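Local coordinates for protein type III restriction-modification enzyme EcoP15I Mod subunit (Escherichia coli, PDB 4ZCF) that methylates the N6 of one adenine in the asymmetric DNA site 5'-CAGCAG-3' using S-adenosylmethionine, and joins the Res subunit for DNA restriction, at residues L422-I427 / F452-K457; M621-A626 / L638-R643; N59-S64 / L161-K166. All coordinates share one frame; numbering follows the deposited sequence.

Interaction 1 of 3, residues L422-I427 / F452-K457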
ATOM      1  N   LEU A 422      14.460  17.906   2.485  1.00 41.12           N
ATOM      2  CA  LEU A 422      13.545  16.875   2.965  1.00 41.43           C
ATOM      3  C   LEU A 422      13.362  15.713   1.972  1.00 45.86           C
ATOM      4  O   LEU A 422      13.493  14.544   2.359  1.00 45.67           O
ATOM      5  CB  LEU A 422      12.167  17.506   3.329  1.00 41.32           C
ATOM      6  CG  LEU A 422      11.049  16.523   3.709  1.00 44.53           C
ATOM      7  CD1 LEU A 422      11.252  15.979   5.128  1.00 44.34           C
ATOM      8  CD2 LEU A 422       9.703  17.137   3.518  1.00 43.06           C
ATOM      9  N   VAL A 423      12.992  16.040   0.718  1.00 41.85           N
ATOM     10  CA  VAL A 423      12.700  15.062  -0.340  1.00 41.07           C
ATOM     11  C   VAL A 423      13.943  14.399  -0.890  1.00 42.00           C
ATOM     12  O   VAL A 423      13.854  13.322  -1.465  1.00 42.04           O
ATOM     13  CB  VAL A 423      11.894  15.721  -1.464  1.00 42.10           C
ATOM     14  N   GLU A 424      15.096  15.045  -0.723  1.00 37.96           N
ATOM     15  CA  GLU A 424      16.414  14.563  -1.141  1.00 37.66           C
ATOM     16  C   GLU A 424      16.742  13.199  -0.499  1.00 43.59           C
ATOM     17  O   GLU A 424      17.176  12.272  -1.188  1.00 44.48           O
ATOM     18  CB  GLU A 424      17.446  15.660  -0.827  1.00 38.89           C
ATOM     19  CG  GLU A 424      18.848  15.220  -0.469  1.00 52.21           C
ATOM     20  CD  GLU A 424      19.506  16.189   0.488  1.00 72.36           C
ATOM     21  OE1 GLU A 424      20.156  17.142   0.006  1.00 59.20           O
ATOM     22  OE2 GLU A 424      19.317  16.040   1.716  1.00 80.25           O
ATOM     23  N   ASP A 425      16.465  13.057   0.797  1.00 40.90           N
ATOM     24  CA  ASP A 425      16.725  11.821   1.506  1.00 40.68           C
ATOM     25  C   ASP A 425      15.731  10.715   1.159  1.00 44.94           C
ATOM     26  O   ASP A 425      16.168   9.581   0.926  1.00 47.08           O
ATOM     27  CB  ASP A 425      16.893  12.087   3.013  1.00 42.92           C
ATOM     28  CG  ASP A 425      18.208  12.793   3.369  1.00 56.41           C
ATOM     29  OD1 ASP A 425      19.264  12.417   2.809  1.00 57.18           O
ATOM     30  OD2 ASP A 425      18.180  13.704   4.214  1.00 66.76           O
ATOM     31  N   LEU A 426      14.412  11.052   1.033  1.00 38.84           N
ATOM     32  CA  LEU A 426      13.349  10.116   0.650  1.00 37.36           C
ATOM     33  C   LEU A 426      13.575   9.581  -0.753  1.00 39.23           C
ATOM     34  O   LEU A 426      13.370   8.389  -0.978  1.00 39.93           O
ATOM     35  CB  LEU A 426      11.939  10.728   0.727  1.00 37.95           C
ATOM     36  CG  LEU A 426      11.570  11.706   1.839  1.00 42.56           C
ATOM     37  CD1 LEU A 426      10.134  12.183   1.653  1.00 42.19           C
ATOM     38  CD2 LEU A 426      11.781  11.103   3.222  1.00 43.72           C
ATOM     39  N   ILE A 427      13.991  10.447  -1.700  1.00 35.38           N
ATOM     40  CA  ILE A 427      14.328  10.014  -3.067  1.00 35.58           C
ATOM     41  C   ILE A 427      15.539   9.060  -3.021  1.00 41.18           C
ATOM     42  O   ILE A 427      15.484   7.977  -3.612  1.00 42.09           O
ATOM     43  CB  ILE A 427      14.500  11.181  -4.072  1.00 38.15           C
ATOM     44  CG1 ILE A 427      13.169  11.955  -4.247  1.00 37.22           C
ATOM     45  CG2 ILE A 427      15.023  10.654  -5.422  1.00 39.63           C
ATOM     46  CD1 ILE A 427      13.238  13.242  -5.063  1.00 39.92           C
ATOM     47  N   PHE A 452      17.597  17.720  -9.794  1.00 39.37           N
ATOM     48  CA  PHE A 452      18.757  18.441 -10.358  1.00 38.45           C
ATOM     49  C   PHE A 452      19.956  18.309  -9.415  1.00 43.56           C
ATOM     50  O   PHE A 452      20.993  17.826  -9.862  1.00 44.65           O
ATOM     51  CB  PHE A 452      18.445  19.927 -10.675  1.00 39.19           C
ATOM     52  CG  PHE A 452      17.497  20.208 -11.833  1.00 40.10           C
ATOM     53  CD1 PHE A 452      17.571  19.471 -13.016  1.00 41.85           C
ATOM     54  CD2 PHE A 452      16.575  21.250 -11.763  1.00 41.80           C
ATOM     55  CE1 PHE A 452      16.744  19.769 -14.105  1.00 41.48           C
ATOM     56  CE2 PHE A 452      15.728  21.529 -12.847  1.00 43.89           C
ATOM     57  CZ  PHE A 452      15.823  20.786 -14.010  1.00 40.92           C
ATOM     58  N   ASN A 453      19.791  18.626  -8.101  1.00 39.90           N
ATOM     59  CA  ASN A 453      20.864  18.495  -7.092  1.00 39.85           C
ATOM     60  C   ASN A 453      21.374  17.066  -6.917  1.00 43.54           C
ATOM     61  O   ASN A 453      22.571  16.870  -6.719  1.00 43.14           O
ATOM     62  CB  ASN A 453      20.406  18.985  -5.717  1.00 43.06           C
ATOM     63  CG  ASN A 453      20.042  20.435  -5.589  1.00 64.61           C
ATOM     64  OD1 ASN A 453      19.540  20.859  -4.545  1.00 55.31           O
ATOM     65  ND2 ASN A 453      20.255  21.228  -6.630  1.00 57.92           N
ATOM     66  N   LEU A 454      20.458  16.074  -6.901  1.00 40.55           N
ATOM     67  CA  LEU A 454      20.854  14.683  -6.721  1.00 39.76           C
ATOM     68  C   LEU A 454      21.662  14.163  -7.905  1.00 43.75           C
ATOM     69  O   LEU A 454      22.724  13.617  -7.694  1.00 43.73           O
ATOM     70  CB  LEU A 454      19.654  13.778  -6.368  1.00 39.61           C
ATOM     71  CG  LEU A 454      19.041  13.933  -4.950  1.00 43.29           C
ATOM     72  CD1 LEU A 454      17.628  13.302  -4.867  1.00 41.80           C
ATOM     73  CD2 LEU A 454      19.960  13.373  -3.856  1.00 43.57           C
ATOM     74  N   ASN A 455      21.192  14.380  -9.144  1.00 42.76           N
ATOM     75  CA  ASN A 455      21.837  13.974 -10.400  1.00 42.79           C
ATOM     76  C   ASN A 455      23.253  14.496 -10.619  1.00 49.06           C
ATOM     77  O   ASN A 455      24.052  13.801 -11.244  1.00 47.92           O
ATOM     78  CB  ASN A 455      20.954  14.302 -11.590  1.00 42.99           C
ATOM     79  CG  ASN A 455      19.818  13.337 -11.833  1.00 54.15           C
ATOM     80  OD1 ASN A 455      19.487  12.465 -11.021  1.00 40.37           O
ATOM     81  ND2 ASN A 455      19.212  13.464 -12.987  1.00 45.97           N
ATOM     82  N   ASN A 456      23.572  15.658 -10.110  1.00 50.73           N
ATOM     83  CA  ASN A 456      24.886  16.207 -10.325  1.00 52.20           C
ATOM     84  C   ASN A 456      25.786  15.910  -9.188  1.00 58.70           C
ATOM     85  O   ASN A 456      26.816  16.487  -9.063  1.00 61.17           O
ATOM     86  CB  ASN A 456      24.861  17.704 -10.655  1.00 52.35           C
ATOM     87  CG  ASN A 456      24.459  18.532  -9.498  1.00 69.52           C
ATOM     88  OD1 ASN A 456      24.242  18.022  -8.429  1.00 62.47           O
ATOM     89  ND2 ASN A 456      24.363  19.803  -9.697  1.00 59.04           N
ATOM     90  N   LYS A 457      25.356  15.026  -8.327  1.00 55.79           N
ATOM     91  CA  LYS A 457      26.218  14.074  -7.691  1.00 56.62           C
ATOM     92  C   LYS A 457      25.775  12.702  -8.069  1.00 62.74           C
ATOM     93  O   LYS A 457      24.716  12.319  -7.686  1.00 62.95           O
ATOM     94  CB  LYS A 457      26.006  14.253  -6.199  1.00 59.95           C
ATOM     95  CG  LYS A 457      26.403  13.093  -5.320  1.00 78.24           C
ATOM     96  CD  LYS A 457      25.221  12.206  -5.038  1.00 78.43           C
ATOM     97  CE  LYS A 457      24.204  12.892  -4.187  1.00 71.77           C
ATOM     98  NZ  LYS A 457      23.048  12.000  -4.299  1.00 74.92           N
TER
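Leu454 reaches from helix 446-455 to Glu424 and Ile427 of helix 420-430, in the Rossmann-like methyltransferase fold. Helix 446-455 is the crossover of a beta-alpha-beta unit between the adjacent parallel strands 434-439 and 461-468.

Apolar packing does most of the work: Leu454 supplies 79 of the 136 Å² buried, and no hydrogen bond spans the segments. Its CD1 lies 3.8 Å from CG2 of Ile427 and also meets the carbonyl O of Glu424, while CD2 of Leu454 lies 4.0 Å from CG of Glu424. In Ile427, CG1 is anti to the carbonyl carbon (chi1 -63°), which leaves CG2 anti to the backbone N and facing the leucine. Tyr462 of strand 461-468 touches both Leu454 and Ile427, tying the pair to the sheet. Shortening Leu454 to an alanine would probably take this leucine's methyls away from Ile427 CG2 and Glu424 CG and open a gap between the helices.

Among polar atoms at the contact, Glu424 O is hydrogen-bonded to Ser428 OG within its own helix, and Leu454 CD1 sits 3.8 Å from that same Glu424 O.

Interaction 2 of 3, residues M621-A626 / L638-R643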
ATOM      1  N   MET A 621      -6.588   1.862 -49.479  1.00 67.45           N
ATOM      2  CA  MET A 621      -6.598   0.434 -49.865  1.00 68.00           C
ATOM      3  C   MET A 621      -5.248   0.016 -50.435  1.00 71.71           C
ATOM      4  O   MET A 621      -4.793  -1.107 -50.198  1.00 72.14           O
ATOM      5  CB  MET A 621      -7.668   0.178 -50.934  1.00 70.59           C
ATOM      6  CG  MET A 621      -8.976  -0.316 -50.389  1.00 74.59           C
ATOM      7  SD  MET A 621     -10.361   0.063 -51.495  1.00 79.02           S
ATOM      8  CE  MET A 621      -9.982  -0.998 -52.898  1.00 75.59           C
ATOM      9  N   GLU A 622      -4.633   0.913 -51.224  1.00 67.81           N
ATOM     10  CA  GLU A 622      -3.337   0.724 -51.869  1.00 67.67           C
ATOM     11  C   GLU A 622      -2.252   0.488 -50.821  1.00 71.70           C
ATOM     12  O   GLU A 622      -1.414  -0.390 -51.019  1.00 71.59           O
ATOM     13  CB  GLU A 622      -3.010   1.950 -52.726  1.00 69.05           C
ATOM     14  CG  GLU A 622      -1.792   1.807 -53.617  1.00 78.00           C
ATOM     15  CD  GLU A 622      -1.480   3.042 -54.438  1.00 89.36           C
ATOM     16  OE1 GLU A 622      -2.435   3.736 -54.863  1.00 76.27           O
ATOM     17  OE2 GLU A 622      -0.277   3.306 -54.671  1.00 74.02           O
ATOM     18  N   LEU A 623      -2.288   1.247 -49.698  1.00 68.02           N
ATOM     19  CA  LEU A 623      -1.331   1.115 -48.592  1.00 67.49           C
ATOM     20  C   LEU A 623      -1.460  -0.242 -47.917  1.00 70.24           C
ATOM     21  O   LEU A 623      -0.447  -0.842 -47.574  1.00 70.23           O
ATOM     22  CB  LEU A 623      -1.520   2.234 -47.550  1.00 67.40           C
ATOM     23  CG  LEU A 623      -0.290   3.071 -47.204  1.00 71.39           C
ATOM     24  CD1 LEU A 623      -0.684   4.270 -46.386  1.00 71.05           C
ATOM     25  CD2 LEU A 623       0.763   2.251 -46.457  1.00 73.73           C
ATOM     26  N   ASN A 624      -2.700  -0.733 -47.750  1.00 66.43           N
ATOM     27  CA  ASN A 624      -2.988  -2.026 -47.140  1.00 66.43           C
ATOM     28  C   ASN A 624      -2.457  -3.185 -47.996  1.00 71.58           C
ATOM     29  O   ASN A 624      -1.640  -3.970 -47.502  1.00 71.05           O
ATOM     30  CB  ASN A 624      -4.491  -2.167 -46.834  1.00 65.46           C
ATOM     31  CG  ASN A 624      -4.878  -3.469 -46.155  1.00 80.56           C
ATOM     32  OD1 ASN A 624      -4.278  -3.898 -45.156  1.00 70.50           O
ATOM     33  ND2 ASN A 624      -5.932  -4.100 -46.657  1.00 70.99           N
ATOM     34  N   GLU A 625      -2.898  -3.271 -49.283  1.00 68.77           N
ATOM     35  CA  GLU A 625      -2.471  -4.317 -50.225  1.00 68.30           C
ATOM     36  C   GLU A 625      -0.942  -4.437 -50.314  1.00 70.90           C
ATOM     37  O   GLU A 625      -0.423  -5.549 -50.195  1.00 69.99           O
ATOM     38  CB  GLU A 625      -3.076  -4.074 -51.597  1.00 69.16           C
ATOM     39  N   ALA A 626      -0.229  -3.284 -50.428  1.00 67.41           N
ATOM     40  CA  ALA A 626       1.240  -3.196 -50.489  1.00 67.01           C
ATOM     41  C   ALA A 626       1.936  -3.707 -49.215  1.00 73.12           C
ATOM     42  O   ALA A 626       3.022  -4.282 -49.303  1.00 72.56           O
ATOM     43  CB  ALA A 626       1.664  -1.768 -50.771  1.00 67.36           C
ATOM     44  N   LEU A 638       4.019  -5.575 -41.350  1.00 70.53           N
ATOM     45  CA  LEU A 638       3.607  -4.266 -40.846  1.00 69.25           C
ATOM     46  C   LEU A 638       2.088  -4.111 -40.717  1.00 71.76           C
ATOM     47  O   LEU A 638       1.372  -4.241 -41.716  1.00 71.14           O
ATOM     48  CB  LEU A 638       4.179  -3.152 -41.739  1.00 69.11           C
ATOM     49  CG  LEU A 638       5.688  -2.918 -41.665  1.00 73.64           C
ATOM     50  CD1 LEU A 638       6.434  -3.722 -42.721  1.00 73.40           C
ATOM     51  CD2 LEU A 638       6.012  -1.446 -41.811  1.00 75.86           C
ATOM     52  N   ASP A 639       1.600  -3.820 -39.486  1.00 67.50           N
ATOM     53  CA  ASP A 639       0.179  -3.557 -39.234  1.00 66.79           C
ATOM     54  C   ASP A 639      -0.161  -2.140 -39.688  1.00 66.28           C
ATOM     55  O   ASP A 639       0.703  -1.257 -39.644  1.00 64.62           O
ATOM     56  CB  ASP A 639      -0.204  -3.740 -37.758  1.00 69.79           C
ATOM     57  CG  ASP A 639      -1.714  -3.814 -37.526  1.00 91.04           C
ATOM     58  OD1 ASP A 639      -2.389  -4.634 -38.210  1.00 92.72           O
ATOM     59  OD2 ASP A 639      -2.222  -3.062 -36.656  1.00101.00           O
ATOM     60  N   LEU A 640      -1.420  -1.933 -40.139  1.00 60.23           N
ATOM     61  CA  LEU A 640      -1.891  -0.647 -40.653  1.00 58.19           C
ATOM     62  C   LEU A 640      -3.119  -0.134 -39.905  1.00 57.99           C
ATOM     63  O   LEU A 640      -4.218  -0.662 -40.068  1.00 58.73           O
ATOM     64  CB  LEU A 640      -2.102  -0.714 -42.188  1.00 58.03           C
ATOM     65  CG  LEU A 640      -2.498   0.579 -42.891  1.00 62.25           C
ATOM     66  CD1 LEU A 640      -1.315   1.518 -43.049  1.00 61.95           C
ATOM     67  CD2 LEU A 640      -3.137   0.295 -44.224  1.00 64.06           C
ATOM     68  N   VAL A 641      -2.926   0.925 -39.109  1.00 50.80           N
ATOM     69  CA  VAL A 641      -3.954   1.530 -38.260  1.00 48.48           C
ATOM     70  C   VAL A 641      -4.502   2.838 -38.853  1.00 51.33           C
ATOM     71  O   VAL A 641      -3.729   3.605 -39.436  1.00 52.15           O
ATOM     72  CB  VAL A 641      -3.358   1.727 -36.826  1.00 50.95           C
ATOM     73  CG1 VAL A 641      -4.372   2.325 -35.849  1.00 50.35           C
ATOM     74  CG2 VAL A 641      -2.798   0.420 -36.277  1.00 50.28           C
ATOM     75  N   VAL A 642      -5.830   3.086 -38.689  1.00 46.19           N
ATOM     76  CA  VAL A 642      -6.556   4.310 -39.065  1.00 45.93           C
ATOM     77  C   VAL A 642      -6.896   5.111 -37.793  1.00 50.22           C
ATOM     78  O   VAL A 642      -7.466   4.558 -36.836  1.00 48.50           O
ATOM     79  CB  VAL A 642      -7.890   4.102 -39.843  1.00 50.77           C
ATOM     80  CG1 VAL A 642      -8.101   5.215 -40.870  1.00 50.79           C
ATOM     81  CG2 VAL A 642      -8.001   2.726 -40.480  1.00 51.23           C
ATOM     82  N   ARG A 643      -6.660   6.433 -37.835  1.00 47.75           N
ATOM     83  CA  ARG A 643      -7.004   7.302 -36.717  1.00 48.32           C
ATOM     84  C   ARG A 643      -7.632   8.610 -37.204  1.00 54.38           C
ATOM     85  O   ARG A 643      -7.061   9.279 -38.066  1.00 54.69           O
ATOM     86  CB  ARG A 643      -5.784   7.546 -35.803  1.00 46.76           C
ATOM     87  CG  ARG A 643      -6.174   7.975 -34.394  1.00 46.00           C
ATOM     88  CD  ARG A 643      -5.048   7.800 -33.404  1.00 42.41           C
ATOM     89  NE  ARG A 643      -4.685   6.399 -33.262  1.00 38.16           N
ATOM     90  CZ  ARG A 643      -3.479   5.965 -32.929  1.00 53.64           C
ATOM     91  NH1 ARG A 643      -2.490   6.826 -32.726  1.00 44.84           N
ATOM     92  NH2 ARG A 643      -3.245   4.667 -32.820  1.00 42.95           N
TER
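With CG of Leu640 placed opposite the backbone N (chi1 -176°) and chi2 at 76°, the two methyls of this leucine fork against helix 618-629: CD1 goes toward the end of Leu623, CD2 toward the backbone and CB of Asn624, also near Leu623 CB. Asn624 has a similar first torsion, -178°, which carries its amide group beside its own carbonyl carbon, and it is CB, not the amide, that meets the leucine.

The evidence for the fork is in the distances. Leu640 CD1 lies 4.1 Å from CD2 of Leu623, and these two side chains cross at about a right angle. The second branch is closer to the helix backbone: Leu640 CD2 is 3.7 Å from Asn624 N and likewise 3.7 Å from Asn624 CA. Asn624 CB adds a further approach of 3.8 Å to that same CD2 methyl. The CA atoms of Asn624 and Leu640 are the nearest pair, 6.7 Å apart. Leu640 accounts for 76 of the 127 Å² buried.

Strand 607-611, helix 618-629 and strand 639-643 form a beta-alpha-beta crossover, the two strands being parallel neighbours in a five-stranded mixed sheet with 639-643 at its margin within this chain. Leu640 thus connects the crossover helix to the strand that follows it, and it also touches Val608 and Phe610 on the adjoining strand. Leu623 turns partly to the other helix of the layer, packing on Leu590 of helix 587-598. Elsewhere on helix 618-629, Met621 packs on Phe691 and Asn624 on Phe757 of the Res chain.

Interaction 3 of 3, residues N59-S64 / L161-K166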
ATOM      1  N   ASN A  59     -16.816   6.217   4.553  1.00 39.99           N
ATOM      2  CA  ASN A  59     -17.860   6.623   3.618  1.00 39.25           C
ATOM      3  C   ASN A  59     -18.003   8.107   3.741  1.00 40.39           C
ATOM      4  O   ASN A  59     -17.876   8.665   4.844  1.00 38.49           O
ATOM      5  CB  ASN A  59     -19.224   5.979   3.946  1.00 42.59           C
ATOM      6  CG  ASN A  59     -19.221   4.509   4.304  1.00 67.30           C
ATOM      7  OD1 ASN A  59     -18.967   3.637   3.462  1.00 56.10           O
ATOM      8  ND2 ASN A  59     -19.589   4.207   5.550  1.00 63.43           N
ATOM      9  N   TRP A  60     -18.246   8.743   2.595  1.00 36.15           N
ATOM     10  CA  TRP A  60     -18.481  10.162   2.476  1.00 36.23           C
ATOM     11  C   TRP A  60     -19.366  10.399   1.245  1.00 41.95           C
ATOM     12  O   TRP A  60     -19.314   9.602   0.296  1.00 40.36           O
ATOM     13  CB  TRP A  60     -17.130  10.945   2.446  1.00 34.61           C
ATOM     14  CG  TRP A  60     -16.406  10.935   1.135  1.00 35.19           C
ATOM     15  CD1 TRP A  60     -16.534  11.840   0.130  1.00 37.89           C
ATOM     16  CD2 TRP A  60     -15.462   9.956   0.675  1.00 35.24           C
ATOM     17  NE1 TRP A  60     -15.722  11.496  -0.926  1.00 37.07           N
ATOM     18  CE2 TRP A  60     -15.084  10.323  -0.637  1.00 38.13           C
ATOM     19  CE3 TRP A  60     -14.904   8.792   1.239  1.00 36.72           C
ATOM     20  CZ2 TRP A  60     -14.182   9.574  -1.396  1.00 37.26           C
ATOM     21  CZ3 TRP A  60     -13.974   8.073   0.499  1.00 37.97           C
ATOM     22  CH2 TRP A  60     -13.609   8.476  -0.795  1.00 38.45           C
ATOM     23  N   LEU A  61     -20.205  11.462   1.279  1.00 41.35           N
ATOM     24  CA  LEU A  61     -21.072  11.896   0.160  1.00 41.77           C
ATOM     25  C   LEU A  61     -20.120  12.467  -0.898  1.00 47.09           C
ATOM     26  O   LEU A  61     -19.379  13.420  -0.605  1.00 48.22           O
ATOM     27  CB  LEU A  61     -22.069  12.984   0.643  1.00 42.04           C
ATOM     28  CG  LEU A  61     -22.944  13.712  -0.417  1.00 47.41           C
ATOM     29  CD1 LEU A  61     -24.085  12.821  -0.917  1.00 47.41           C
ATOM     30  CD2 LEU A  61     -23.489  15.049   0.127  1.00 48.10           C
ATOM     31  N   GLY A  62     -20.090  11.832  -2.074  1.00 42.24           N
ATOM     32  CA  GLY A  62     -19.159  12.202  -3.139  1.00 41.17           C
ATOM     33  C   GLY A  62     -18.193  11.086  -3.499  1.00 43.71           C
ATOM     34  O   GLY A  62     -17.430  11.216  -4.460  1.00 43.00           O
ATOM     35  N   LYS A  63     -18.241   9.957  -2.748  1.00 39.32           N
ATOM     36  CA  LYS A  63     -17.442   8.768  -3.013  1.00 38.81           C
ATOM     37  C   LYS A  63     -17.800   8.207  -4.383  1.00 42.62           C
ATOM     38  O   LYS A  63     -16.894   7.832  -5.133  1.00 41.72           O
ATOM     39  CB  LYS A  63     -17.650   7.708  -1.913  1.00 40.84           C
ATOM     40  CG  LYS A  63     -16.632   6.578  -1.964  1.00 46.24           C
ATOM     41  CD  LYS A  63     -16.600   5.730  -0.694  1.00 59.34           C
ATOM     42  CE  LYS A  63     -15.624   4.576  -0.861  1.00 74.23           C
ATOM     43  NZ  LYS A  63     -15.285   3.919   0.429  1.00 86.16           N
ATOM     44  N   SER A  64     -19.122   8.151  -4.710  1.00 39.49           N
ATOM     45  CA  SER A  64     -19.629   7.672  -6.008  1.00 39.68           C
ATOM     46  C   SER A  64     -19.230   8.615  -7.131  1.00 45.27           C
ATOM     47  O   SER A  64     -18.959   8.145  -8.238  1.00 46.08           O
ATOM     48  CB  SER A  64     -21.144   7.449  -5.981  1.00 42.82           C
ATOM     49  OG  SER A  64     -21.871   8.501  -5.365  1.00 51.23           O
ATOM     50  N   LEU A 161     -23.966  17.470  -6.061  1.00 69.25           N
ATOM     51  CA  LEU A 161     -23.895  18.727  -6.812  1.00 70.26           C
ATOM     52  C   LEU A 161     -24.095  19.982  -5.981  1.00 76.61           C
ATOM     53  O   LEU A 161     -23.484  21.003  -6.286  1.00 76.90           O
ATOM     54  CB  LEU A 161     -24.776  18.720  -8.064  1.00 70.48           C
ATOM     55  CG  LEU A 161     -24.384  17.726  -9.154  1.00 75.24           C
ATOM     56  CD1 LEU A 161     -25.410  17.703 -10.233  1.00 75.70           C
ATOM     57  CD2 LEU A 161     -23.006  18.015  -9.738  1.00 76.77           C
ATOM     58  N   GLU A 162     -24.865  19.882  -4.877  1.00 74.78           N
ATOM     59  CA  GLU A 162     -25.046  20.979  -3.926  1.00 75.69           C
ATOM     60  C   GLU A 162     -23.681  21.411  -3.323  1.00 83.08           C
ATOM     61  O   GLU A 162     -23.526  22.586  -2.993  1.00 83.95           O
ATOM     62  CB  GLU A 162     -26.002  20.567  -2.819  1.00 76.11           C
ATOM     63  N   PHE A 163     -22.694  20.476  -3.222  1.00 80.12           N
ATOM     64  CA  PHE A 163     -21.353  20.750  -2.686  1.00 80.13           C
ATOM     65  C   PHE A 163     -20.263  20.904  -3.760  1.00 83.75           C
ATOM     66  O   PHE A 163     -19.337  21.691  -3.556  1.00 84.18           O
ATOM     67  CB  PHE A 163     -20.936  19.741  -1.571  1.00 81.85           C
ATOM     68  CG  PHE A 163     -20.054  18.571  -1.980  1.00 83.02           C
ATOM     69  CD1 PHE A 163     -18.685  18.741  -2.174  1.00 85.22           C
ATOM     70  CD2 PHE A 163     -20.583  17.294  -2.121  1.00 84.57           C
ATOM     71  CE1 PHE A 163     -17.883  17.672  -2.569  1.00 85.69           C
ATOM     72  CE2 PHE A 163     -19.774  16.222  -2.500  1.00 86.82           C
ATOM     73  CZ  PHE A 163     -18.428  16.417  -2.709  1.00 84.64           C
ATOM     74  N   THR A 164     -20.322  20.116  -4.853  1.00 78.55           N
ATOM     75  CA  THR A 164     -19.298  20.188  -5.905  1.00 78.00           C
ATOM     76  C   THR A 164     -19.337  21.507  -6.697  1.00 82.57           C
ATOM     77  O   THR A 164     -18.287  21.978  -7.151  1.00 82.00           O
ATOM     78  CB  THR A 164     -19.297  18.941  -6.797  1.00 81.94           C
ATOM     79  OG1 THR A 164     -20.571  18.777  -7.412  1.00 83.45           O
ATOM     80  CG2 THR A 164     -18.917  17.689  -6.048  1.00 77.36           C
ATOM     81  N   THR A 165     -20.544  22.100  -6.848  1.00 79.29           N
ATOM     82  CA  THR A 165     -20.752  23.364  -7.573  1.00 78.72           C
ATOM     83  C   THR A 165     -20.562  24.596  -6.664  1.00 81.17           C
ATOM     84  O   THR A 165     -20.086  25.634  -7.142  1.00 80.09           O
ATOM     85  CB  THR A 165     -22.083  23.359  -8.346  1.00 84.63           C
ATOM     86  OG1 THR A 165     -23.171  23.424  -7.421  1.00 85.44           O
ATOM     87  CG2 THR A 165     -22.227  22.148  -9.282  1.00 80.31           C
ATOM     88  N   LYS A 166     -20.921  24.466  -5.357  1.00 76.70           N
ATOM     89  CA  LYS A 166     -20.783  25.514  -4.338  1.00 75.88           C
ATOM     90  C   LYS A 166     -19.491  25.338  -3.509  1.00 78.97           C
ATOM     91  O   LYS A 166     -18.817  24.311  -3.605  1.00 78.50           O
ATOM     92  CB  LYS A 166     -22.005  25.529  -3.431  1.00 76.51           C
TER
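Phe163 contributes 58 of the 107 Å² buried here, and its ring, carried by helix 154-164, is directed at the turn formed by Leu61 and Gly62. The approach is led by the CE2 side of the ring: CE2 lies 3.4 Å from Leu61 O, with CZ of Phe163 next, at 3.8 Å from that same oxygen. The carbonyl oxygen comes at the ring obliquely. A first torsion of 98° directs the ring of Phe163 to the turn. Within its own segment one ring face has CG2 of Thr164 above it, offset toward the rim, and Thr176 of helix 171-188 also touches this side chain.

Leu61 gives up 33 Å². Besides its carbonyl it offers a methyl, CD2, 4.3 Å from CD2 of Phe163, and its side chain spreads further over Glu156, Arg159 and Ile160 of helix 154-164.

Gly62 has the third share, 14 Å². Its CA lies near the plane of the Phe163 ring, at the edge, 4.1 Å from CE2. Trp60 to Lys63 form a type II beta turn, closed by the bond from Lys63 N to Trp60 O (3.2 Å). Gly62 occupies its third position; with phi 118° a CB would run into the carbonyl O of Leu61, so any residue with a side chain fits poorly here, and a CB would also point at the ring. The same residue is the N-cap of helix 63-71. Strand 57-60, which leads into the turn, continues across the dimer: Asn59 and Trp60 pair antiparallel with a strand of the second Mod subunit.

No hydrogen bond joins the segments. The contact is mainly apolar burial; the ring C-H groups facing Leu61 O may add a weak attraction.

How the interactions relate
All three interactions are buried and follow one another along the chain as 3, 1 and 2, without touching. Centres of interactions 1 and 3 lie 39 Å apart, while interaction 2 stands 48 Å from each; the nearest atoms of any two are at least about 24 Å apart. Interaction 1 is the one closest to the bound DNA, about 16 Å at nearest atoms, and lies in the methyltransferase fold that also holds the predicted S-adenosylmethionine-binding region 123-126. Interaction 3 is about 28 Å from the DNA, and its strand residues take part in the Mod-Mod ladder. Interaction 2, its nearest atom about 43 Å from the DNA, faces Res. None contacts the DNA.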